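Blo t 1 allergen (Blomia tropicalis, PDB 5JT8) probably acts as a papain-family cysteine protease whose proform carries an inhibitory I29-type propeptide, and is known as an allergen of the mite Blomia tropicalis. Local coordinates at residues Q229-H234 with N326-A331; P249-M254 with D280-L285. All coordinates share one frame; numbering follows the deposited sequence.

The two contacts illustrate how a papain-like fold closes sequence-distant strands onto one another, with one closure nested inside a longer one. Along the chain the order is 229-234, 249-254, 280-285 and 326-331, so contact 2 is made within the loop that contact 1 closes. Their centres lie about 10 Å apart, contact 2 near the middle of the molecule and contact 1 farther out. Val251 O and Thr329 N, 2.9 Å apart, probably share a hydrogen bond, while Val328 packs on Val250 and Ile252, which probably ties the C-terminal end of the protease region to the central sheet. Helix 237-247 meets both contacts.

Contact 1: residues Q229-H234 with N326-A331; sequences QQLRYH and NYVTYA. Unlike the reference sequence in segment 229-234: His234 (reference Gln). Unlike the reference sequence in segment 326-331: Tyr327 (reference Phe).
In Tyr330 the first torsion sets CG between the backbone N and the carbonyl carbon (chi1 67°), and the ring lies against Gln229, with CZ 3.5 Å from Gln229 CB and Gln229 CA over one face. The glutamine chain bends at chi2 (71°). Its NE2 donates to Gln230 O at 3.0 Å, a bond that lies in the amide plane of Gln229 but above the carbonyl plane of Gln230. Leu231 reaches the same tyrosine from another direction: its CD2 sits at the ring edge, 3.9 Å from Tyr330 CE1.

The backbones form a short antiparallel ladder. Gln229 and Tyr330 form a hydrogen-bonded pair, Gln230 and Thr329 a non-hydrogen-bonded one, and Leu231 N follows with a short bond of 2.6 Å to Val328 O. Past this bond the chains diverge for a short way and waters bridge them, before Tyr233 and His234 come back against Asn326. One molecule accepts from Gln230 NE2 and lies within bonding distance of Leu231 O and Asn326 O; another links Val328 N to Arg232 O. Tyr233 CE1 approaches Tyr327 CZ to 3.6 Å, the rings inclined at 58°, and a third water joins their hydroxyls. His234 ND1 makes a weak bond of 3.1 Å to Asn326 OD1, which lies at the imidazole edge. The same amide is also bonded outside the segments: ND2 donates to Asp276 O, its strongest polar partner, and OD1 accepts from Asn320 ND2.

This antiparallel pairing of strands 227-230 and 329-332, far apart in the chain, lies between two helices of the papain-like fold: Leu231, Val328 and Tyr330 touch helix 237-247, whereas Gln230 and Thr329 rest on helix 187-196, and Tyr327 packs against Tyr253 of strand 250-254.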
ATOM      1  N   GLN A 229      -1.931 -12.223  11.520  1.00 27.60           N
ATOM      2  CA  GLN A 229      -3.078 -11.887  12.365  1.00 27.89           C
ATOM      3  C   GLN A 229      -3.555 -10.484  12.072  1.00 25.44           C
ATOM      4  O   GLN A 229      -2.775  -9.539  12.093  1.00 25.35           O
ATOM      5  CB  GLN A 229      -2.725 -12.021  13.852  1.00 23.04           C
ATOM      6  CG  GLN A 229      -3.842 -11.525  14.807  1.00 33.47           C
ATOM      7  CD  GLN A 229      -5.060 -12.449  14.831  1.00 32.27           C
ATOM      8  OE1 GLN A 229      -4.934 -13.652  15.083  1.00 31.51           O
ATOM      9  NE2 GLN A 229      -6.244 -11.888  14.567  1.00 23.32           N
ATOM     10  N   GLN A 230      -4.843 -10.355  11.802  1.00 23.70           N
ATOM     11  CA  GLN A 230      -5.442  -9.053  11.552  1.00 24.23           C
ATOM     12  C   GLN A 230      -5.969  -8.480  12.833  1.00 26.26           C
ATOM     13  O   GLN A 230      -6.733  -9.150  13.525  1.00 30.85           O
ATOM     14  CB  GLN A 230      -6.567  -9.168  10.548  1.00 21.01           C
ATOM     15  CG  GLN A 230      -7.488  -7.970  10.500  1.00 32.18           C
ATOM     16  CD  GLN A 230      -8.341  -7.977   9.243  1.00 39.97           C
ATOM     17  OE1 GLN A 230      -8.000  -8.633   8.269  1.00 46.21           O
ATOM     18  NE2 GLN A 230      -9.453  -7.260   9.267  1.00 35.84           N
ATOM     19  N   LEU A 231      -5.567  -7.254  13.154  1.00 26.08           N
ATOM     20  CA  LEU A 231      -5.989  -6.626  14.401  1.00 22.36           C
ATOM     21  C   LEU A 231      -7.474  -6.220  14.357  1.00 27.29           C
ATOM     22  O   LEU A 231      -8.102  -6.158  13.292  1.00 24.93           O
ATOM     23  CB  LEU A 231      -5.128  -5.394  14.722  1.00 20.95           C
ATOM     24  CG  LEU A 231      -3.610  -5.518  14.965  1.00 26.41           C
ATOM     25  CD1 LEU A 231      -3.039  -4.158  15.421  1.00 28.25           C
ATOM     26  CD2 LEU A 231      -3.259  -6.598  15.987  1.00 21.79           C
ATOM     27  N   ARG A 232      -8.015  -5.970  15.546  1.00 25.37           N
ATOM     28  CA  ARG A 232      -9.369  -5.459  15.741  1.00 27.85           C
ATOM     29  C   ARG A 232      -9.644  -4.235  14.860  1.00 27.27           C
ATOM     30  O   ARG A 232      -8.782  -3.367  14.733  1.00 22.49           O
ATOM     31  CB  ARG A 232      -9.545  -5.116  17.225  1.00 32.40           C
ATOM     32  CG  ARG A 232     -10.753  -4.295  17.569  1.00 44.77           C
ATOM     33  CD  ARG A 232     -10.708  -3.875  19.032  1.00 49.65           C
ATOM     34  NE  ARG A 232     -11.776  -2.929  19.318  1.00 58.31           N
ATOM     35  CZ  ARG A 232     -11.615  -1.612  19.380  1.00 62.05           C
ATOM     36  NH1 ARG A 232     -10.417  -1.070  19.213  1.00 63.27           N
ATOM     37  NH2 ARG A 232     -12.655  -0.834  19.633  1.00 68.29           N
ATOM     38  N   TYR A 233     -10.821  -4.196  14.234  1.00 30.87           N
ATOM     39  CA  TYR A 233     -11.283  -3.031  13.480  1.00 32.94           C
ATOM     40  C   TYR A 233     -11.207  -1.795  14.366  1.00 34.38           C
ATOM     41  O   TYR A 233     -11.536  -1.865  15.553  1.00 28.74           O
ATOM     42  CB  TYR A 233     -12.721  -3.248  12.972  1.00 33.81           C
ATOM     43  CG  TYR A 233     -13.230  -2.164  12.027  1.00 37.72           C
ATOM     44  CD1 TYR A 233     -12.809  -2.115  10.700  1.00 35.60           C
ATOM     45  CD2 TYR A 233     -14.143  -1.192  12.462  1.00 32.76           C
ATOM     46  CE1 TYR A 233     -13.275  -1.126   9.826  1.00 37.24           C
ATOM     47  CE2 TYR A 233     -14.612  -0.204  11.596  1.00 35.72           C
ATOM     48  CZ  TYR A 233     -14.171  -0.175  10.281  1.00 40.54           C
ATOM     49  OH  TYR A 233     -14.622   0.801   9.415  1.00 45.70           O
ATOM     50  N   HIS A 234     -10.753  -0.676  13.804  1.00 32.08           N
ATOM     51  CA  HIS A 234     -10.546   0.549  14.588  1.00 42.19           C
ATOM     52  C   HIS A 234      -9.568   0.342  15.746  1.00 39.86           C
ATOM     53  O   HIS A 234      -9.819   0.814  16.853  1.00 44.96           O
ATOM     54  CB  HIS A 234     -11.867   1.089  15.174  1.00 38.55           C
ATOM     55  CG  HIS A 234     -12.685   1.901  14.220  1.00 40.23           C
ATOM     56  ND1 HIS A 234     -12.336   2.086  12.900  1.00 44.71           N
ATOM     57  CD2 HIS A 234     -13.846   2.576  14.400  1.00 48.02           C
ATOM     58  CE1 HIS A 234     -13.245   2.840  12.306  1.00 45.88           C
ATOM     59  NE2 HIS A 234     -14.174   3.149  13.194  1.00 48.04           N
ATOM     60  N   ASN A 326      -8.138   0.841  10.334  1.00 26.37           N
ATOM     61  CA  ASN A 326      -9.284  -0.040  10.124  1.00 30.22           C
ATOM     62  C   ASN A 326      -8.879  -1.508  10.023  1.00 30.41           C
ATOM     63  O   ASN A 326      -9.471  -2.363  10.674  1.00 23.90           O
ATOM     64  CB  ASN A 326     -10.067   0.373   8.867  1.00 34.72           C
ATOM     65  CG  ASN A 326     -10.829   1.685   9.049  1.00 36.56           C
ATOM     66  OD1 ASN A 326     -10.917   2.214  10.158  1.00 34.00           O
ATOM     67  ND2 ASN A 326     -11.408   2.195   7.962  1.00 27.11           N
ATOM     68  N   TYR A 327      -7.857  -1.786   9.221  1.00 27.26           N
ATOM     69  CA  TYR A 327      -7.505  -3.156   8.858  1.00 23.63           C
ATOM     70  C   TYR A 327      -6.010  -3.383   8.895  1.00 21.62           C
ATOM     71  O   TYR A 327      -5.339  -3.432   7.857  1.00 24.24           O
ATOM     72  CB  TYR A 327      -8.017  -3.501   7.455  1.00 21.10           C
ATOM     73  CG  TYR A 327      -9.487  -3.281   7.257  1.00 30.83           C
ATOM     74  CD1 TYR A 327     -10.422  -4.152   7.810  1.00 32.29           C
ATOM     75  CD2 TYR A 327      -9.951  -2.207   6.506  1.00 22.72           C
ATOM     76  CE1 TYR A 327     -11.778  -3.960   7.613  1.00 39.50           C
ATOM     77  CE2 TYR A 327     -11.301  -2.003   6.315  1.00 28.67           C
ATOM     78  CZ  TYR A 327     -12.210  -2.880   6.872  1.00 35.36           C
ATOM     79  OH  TYR A 327     -13.547  -2.677   6.674  1.00 35.64           O
ATOM     80  N   VAL A 328      -5.491  -3.542  10.098  1.00 27.12           N
ATOM     81  CA  VAL A 328      -4.073  -3.690  10.287  1.00 24.94           C
ATOM     82  C   VAL A 328      -3.736  -5.166  10.481  1.00 29.31           C
ATOM     83  O   VAL A 328      -4.355  -5.848  11.312  1.00 29.67           O
ATOM     84  CB  VAL A 328      -3.608  -2.868  11.480  1.00 26.71           C
ATOM     85  CG1 VAL A 328      -2.101  -2.979  11.656  1.00 24.64           C
ATOM     86  CG2 VAL A 328      -4.034  -1.401  11.285  1.00 28.28           C
ATOM     87  N   THR A 329      -2.763  -5.650   9.714  1.00 26.57           N
ATOM     88  CA  THR A 329      -2.410  -7.067   9.728  1.00 25.30           C
ATOM     89  C   THR A 329      -0.920  -7.252   9.839  1.00 25.28           C
ATOM     90  O   THR A 329      -0.174  -6.653   9.070  1.00 25.43           O
ATOM     91  CB  THR A 329      -2.870  -7.782   8.449  1.00 30.35           C
ATOM     92  OG1 THR A 329      -4.287  -7.673   8.322  1.00 29.00           O
ATOM     93  CG2 THR A 329      -2.453  -9.269   8.475  1.00 28.10           C
ATOM     94  N   TYR A 330      -0.477  -8.088  10.777  1.00 21.93           N
ATOM     95  CA  TYR A 330       0.943  -8.435  10.841  1.00 24.68           C
ATOM     96  C   TYR A 330       1.161  -9.906  10.454  1.00 27.11           C
ATOM     97  O   TYR A 330       0.214 -10.697  10.397  1.00 28.98           O
ATOM     98  CB  TYR A 330       1.515  -8.148  12.241  1.00 22.75           C
ATOM     99  CG  TYR A 330       0.972  -9.022  13.387  1.00 25.77           C
ATOM    100  CD1 TYR A 330      -0.138  -8.633  14.117  1.00 23.47           C
ATOM    101  CD2 TYR A 330       1.606 -10.207  13.754  1.00 25.10           C
ATOM    102  CE1 TYR A 330      -0.617  -9.402  15.178  1.00 27.16           C
ATOM    103  CE2 TYR A 330       1.143 -10.978  14.823  1.00 22.81           C
ATOM    104  CZ  TYR A 330       0.025 -10.562  15.528  1.00 26.03           C
ATOM    105  OH  TYR A 330      -0.453 -11.302  16.583  1.00 26.04           O
ATOM    106  N   ALA A 331       2.403 -10.261  10.152  1.00 20.67           N
ATOM    107  CA  ALA A 331       2.715 -11.639   9.826  1.00 21.34           C
ATOM    108  C   ALA A 331       3.830 -12.156  10.719  1.00 24.90           C
ATOM    109  O   ALA A 331       4.492 -11.385  11.423  1.00 30.35           O
ATOM    110  CB  ALA A 331       3.110 -11.775   8.341  1.00 26.52           C
TER
HETATM  111  O   HOH W   1      -9.486  -5.109  11.289  1.00 30.73           O
HETATM  112  O   HOH W   2      -7.154  -2.854  12.593  1.00 27.64           O
HETATM  113  O   HOH W   3     -14.474  -0.034   6.369  1.00 48.08           O

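Contact 2: residues P249-M254 with D280-L285; sequences PVVIYM and DHAVIL
Strands 250-254 and 281-285 are an antiparallel pair in the beta-rich domain of the papain-like fold, with Val250, Ile252 and Met254 set in hydrogen-bonded pairs with Leu285, Val283 and His281. Each of these three pairs is joined by two backbone bonds, among them Ile252 N to Val283 O at 2.9 Å and Met254 N to His281 O at 2.8 Å.

The side chains of those pairs share one face of the sheet. Ile252 carries CG1 between its backbone N and carbonyl carbon (chi1 62°), which brings that atom 3.5 Å from Val283 CG2, closer than carbons usually pack. The other branch, CG2, meets Leu285 CD1 at 3.6 Å, the two side chains crossing at about a right angle. Farther along, Met254 CG lies 3.9 Å from Val283 CG2, and the sulfur sits alongside His281, with SD 4.0 Å from His281 CB.

At this end the ladder finishes in a classic beta bulge: Asp280 and His281 both face Met254, whose carbonyl oxygen is gripped by two amides. Asp280 N donates to Met254 O at 2.8 Å and His281 N at 3.0 Å. The carboxylate of Asp280 turns to Ser257 and Ser84, through OD2. His281 bonds through NE2 to Asn301 OD1 and stacks on Trp303, consistent with the His-Asn pair and its tryptophan neighbour in papain-like proteases.

On the other face, in the conformer of Tyr253 described here, the methyl of Ala282 makes a CH-pi contact over one face of the phenol ring, offset toward its rim. In this same conformer the hydroxyl is hydrogen-bonded to Gly185 O and Ser187 N. Val251, on the same face of the sheet, packs on Ala141 and Val145 of helix 139-154.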
ATOM      1  N   PRO A 249       6.917  -4.455  10.403  1.00 26.98           N
ATOM      2  CA  PRO A 249       6.029  -3.657   9.552  1.00 27.57           C
ATOM      3  C   PRO A 249       4.701  -4.365   9.318  1.00 32.29           C
ATOM      4  O   PRO A 249       4.663  -5.606   9.250  1.00 26.82           O
ATOM      5  CB  PRO A 249       6.825  -3.517   8.257  1.00 26.39           C
ATOM      6  CG  PRO A 249       8.263  -3.484   8.745  1.00 30.46           C
ATOM      7  CD  PRO A 249       8.291  -4.501   9.874  1.00 26.74           C
ATOM      8  N   VAL A 250       3.628  -3.583   9.240  1.00 26.92           N
ATOM      9  CA  VAL A 250       2.286  -4.133   9.121  1.00 22.11           C
ATOM     10  C   VAL A 250       1.579  -3.613   7.869  1.00 21.51           C
ATOM     11  O   VAL A 250       1.845  -2.500   7.418  1.00 22.74           O
ATOM     12  CB  VAL A 250       1.443  -3.798  10.372  1.00 26.38           C
ATOM     13  CG1 VAL A 250       2.101  -4.403  11.630  1.00 20.21           C
ATOM     14  CG2 VAL A 250       1.269  -2.293  10.525  1.00 22.42           C
ATOM     15  N   VAL A 251       0.711  -4.442   7.299  1.00 19.38           N
ATOM     16  CA  VAL A 251      -0.180  -4.025   6.214  1.00 21.49           C
ATOM     17  C   VAL A 251      -1.327  -3.240   6.810  1.00 22.06           C
ATOM     18  O   VAL A 251      -1.874  -3.628   7.846  1.00 25.38           O
ATOM     19  CB  VAL A 251      -0.767  -5.223   5.432  1.00 24.71           C
ATOM     20  CG1 VAL A 251      -1.747  -4.741   4.353  1.00 22.03           C
ATOM     21  CG2 VAL A 251       0.332  -6.054   4.819  1.00 26.22           C
ATOM     22  N   ILE A 252      -1.674  -2.127   6.175  1.00 25.26           N
ATOM     23  CA  ILE A 252      -2.903  -1.415   6.486  1.00 27.03           C
ATOM     24  C   ILE A 252      -3.699  -1.171   5.204  1.00 25.59           C
ATOM     25  O   ILE A 252      -3.157  -1.166   4.108  1.00 25.90           O
ATOM     26  CB  ILE A 252      -2.648  -0.044   7.174  1.00 22.78           C
ATOM     27  CG1 ILE A 252      -1.855   0.875   6.243  1.00 21.42           C
ATOM     28  CG2 ILE A 252      -1.890  -0.208   8.485  1.00 22.15           C
ATOM     29  CD1 ILE A 252      -1.929   2.350   6.627  1.00 23.76           C
ATOM     30  N   TYR A 253      -5.000  -0.993   5.357  1.00 24.48           N
ATOM     31  CA  TYR A 253      -5.862  -0.620   4.248  0.51 32.04           C
ATOM     32  C   TYR A 253      -6.403   0.763   4.484  1.00 38.48           C
ATOM     33  O   TYR A 253      -6.930   1.049   5.558  1.00 40.04           O
ATOM     34  CB  TYR A 253      -7.008  -1.599   4.088  0.51 32.88           C
ATOM     35  CG  TYR A 253      -6.680  -2.741   3.179  0.51 31.31           C
ATOM     36  CD1 TYR A 253      -5.866  -3.771   3.609  0.51 25.68           C
ATOM     37  CD2 TYR A 253      -7.175  -2.784   1.881  0.51 32.56           C
ATOM     38  CE1 TYR A 253      -5.564  -4.818   2.784  0.51 30.45           C
ATOM     39  CE2 TYR A 253      -6.873  -3.838   1.043  0.51 34.62           C
ATOM     40  CZ  TYR A 253      -6.065  -4.856   1.503  0.51 31.56           C
ATOM     41  OH  TYR A 253      -5.747  -5.917   0.687  0.51 34.14           O
ATOM     42  N   MET A 254      -6.267   1.628   3.491  1.00 31.70           N
ATOM     43  CA  MET A 254      -6.702   2.990   3.678  1.00 36.62           C
ATOM     44  C   MET A 254      -7.299   3.595   2.411  1.00 36.43           C
ATOM     45  O   MET A 254      -7.531   2.907   1.418  1.00 34.26           O
ATOM     46  CB  MET A 254      -5.534   3.835   4.211  1.00 37.20           C
ATOM     47  CG  MET A 254      -4.192   3.485   3.628  1.00 36.89           C
ATOM     48  SD  MET A 254      -4.018   4.256   2.020  1.00 41.71           S
ATOM     49  CE  MET A 254      -4.357   5.960   2.476  1.00 33.76           C
ATOM     50  N   ASP A 280      -9.529   1.712  -0.209  1.00 34.02           N
ATOM     51  CA  ASP A 280      -9.303   1.138  -1.541  1.00 32.78           C
ATOM     52  C   ASP A 280      -7.826   0.922  -1.852  1.00 30.97           C
ATOM     53  O   ASP A 280      -7.465   0.604  -2.978  1.00 39.20           O
ATOM     54  CB  ASP A 280      -9.928   2.009  -2.645  1.00 31.24           C
ATOM     55  CG  ASP A 280      -9.396   3.442  -2.658  1.00 35.37           C
ATOM     56  OD1 ASP A 280      -8.479   3.775  -1.875  1.00 36.56           O
ATOM     57  OD2 ASP A 280      -9.906   4.242  -3.473  1.00 38.34           O
ATOM     58  N   HIS A 281      -6.968   1.079  -0.858  1.00 31.32           N
ATOM     59  CA  HIS A 281      -5.541   0.944  -1.109  1.00 26.01           C
ATOM     60  C   HIS A 281      -4.847   0.278   0.060  1.00 30.65           C
ATOM     61  O   HIS A 281      -5.071   0.658   1.205  1.00 30.17           O
ATOM     62  CB  HIS A 281      -4.943   2.314  -1.371  1.00 26.44           C
ATOM     63  CG  HIS A 281      -3.519   2.287  -1.826  1.00 27.65           C
ATOM     64  ND1 HIS A 281      -3.052   1.401  -2.772  1.00 29.43           N
ATOM     65  CD2 HIS A 281      -2.469   3.078  -1.500  1.00 26.31           C
ATOM     66  CE1 HIS A 281      -1.770   1.629  -2.987  1.00 29.31           C
ATOM     67  NE2 HIS A 281      -1.394   2.645  -2.234  1.00 26.54           N
ATOM     68  N   ALA A 282      -4.008  -0.711  -0.231  1.00 24.60           N
ATOM     69  CA  ALA A 282      -3.196  -1.365   0.796  1.00 24.42           C
ATOM     70  C   ALA A 282      -1.778  -0.814   0.792  1.00 29.07           C
ATOM     71  O   ALA A 282      -1.182  -0.678  -0.261  1.00 26.32           O
ATOM     72  CB  ALA A 282      -3.159  -2.863   0.583  1.00 23.51           C
ATOM     73  N   VAL A 283      -1.246  -0.504   1.973  1.00 27.32           N
ATOM     74  CA  VAL A 283       0.147  -0.063   2.100  1.00 25.70           C
ATOM     75  C   VAL A 283       0.731  -0.639   3.387  1.00 25.24           C
ATOM     76  O   VAL A 283       0.092  -1.472   4.027  1.00 23.37           O
ATOM     77  CB  VAL A 283       0.283   1.467   2.109  1.00 23.43           C
ATOM     78  CG1 VAL A 283      -0.140   2.064   0.763  1.00 24.84           C
ATOM     79  CG2 VAL A 283      -0.536   2.084   3.267  1.00 23.39           C
ATOM     80  N   ILE A 284       1.915  -0.171   3.772  1.00 26.70           N
ATOM     81  CA  ILE A 284       2.632  -0.690   4.935  1.00 25.93           C
ATOM     82  C   ILE A 284       3.001   0.423   5.915  1.00 25.46           C
ATOM     83  O   ILE A 284       3.506   1.467   5.507  1.00 25.89           O
ATOM     84  CB  ILE A 284       3.938  -1.424   4.488  1.00 24.91           C
ATOM     85  CG1 ILE A 284       3.599  -2.627   3.587  1.00 21.85           C
ATOM     86  CG2 ILE A 284       4.782  -1.859   5.677  1.00 26.31           C
ATOM     87  CD1 ILE A 284       4.830  -3.180   2.842  1.00 22.45           C
ATOM     88  N   LEU A 285       2.746   0.200   7.202  1.00 25.67           N
ATOM     89  CA  LEU A 285       3.299   1.060   8.247  1.00 22.99           C
ATOM     90  C   LEU A 285       4.644   0.504   8.662  1.00 25.10           C
ATOM     91  O   LEU A 285       4.753  -0.676   8.990  1.00 25.56           O
ATOM     92  CB  LEU A 285       2.371   1.143   9.459  1.00 20.84           C
ATOM     93  CG  LEU A 285       0.997   1.798   9.312  1.00 21.03           C
ATOM     94  CD1 LEU A 285       0.220   1.703  10.629  1.00 20.70           C
ATOM     95  CD2 LEU A 285       1.184   3.255   8.896  1.00 26.98           C
TER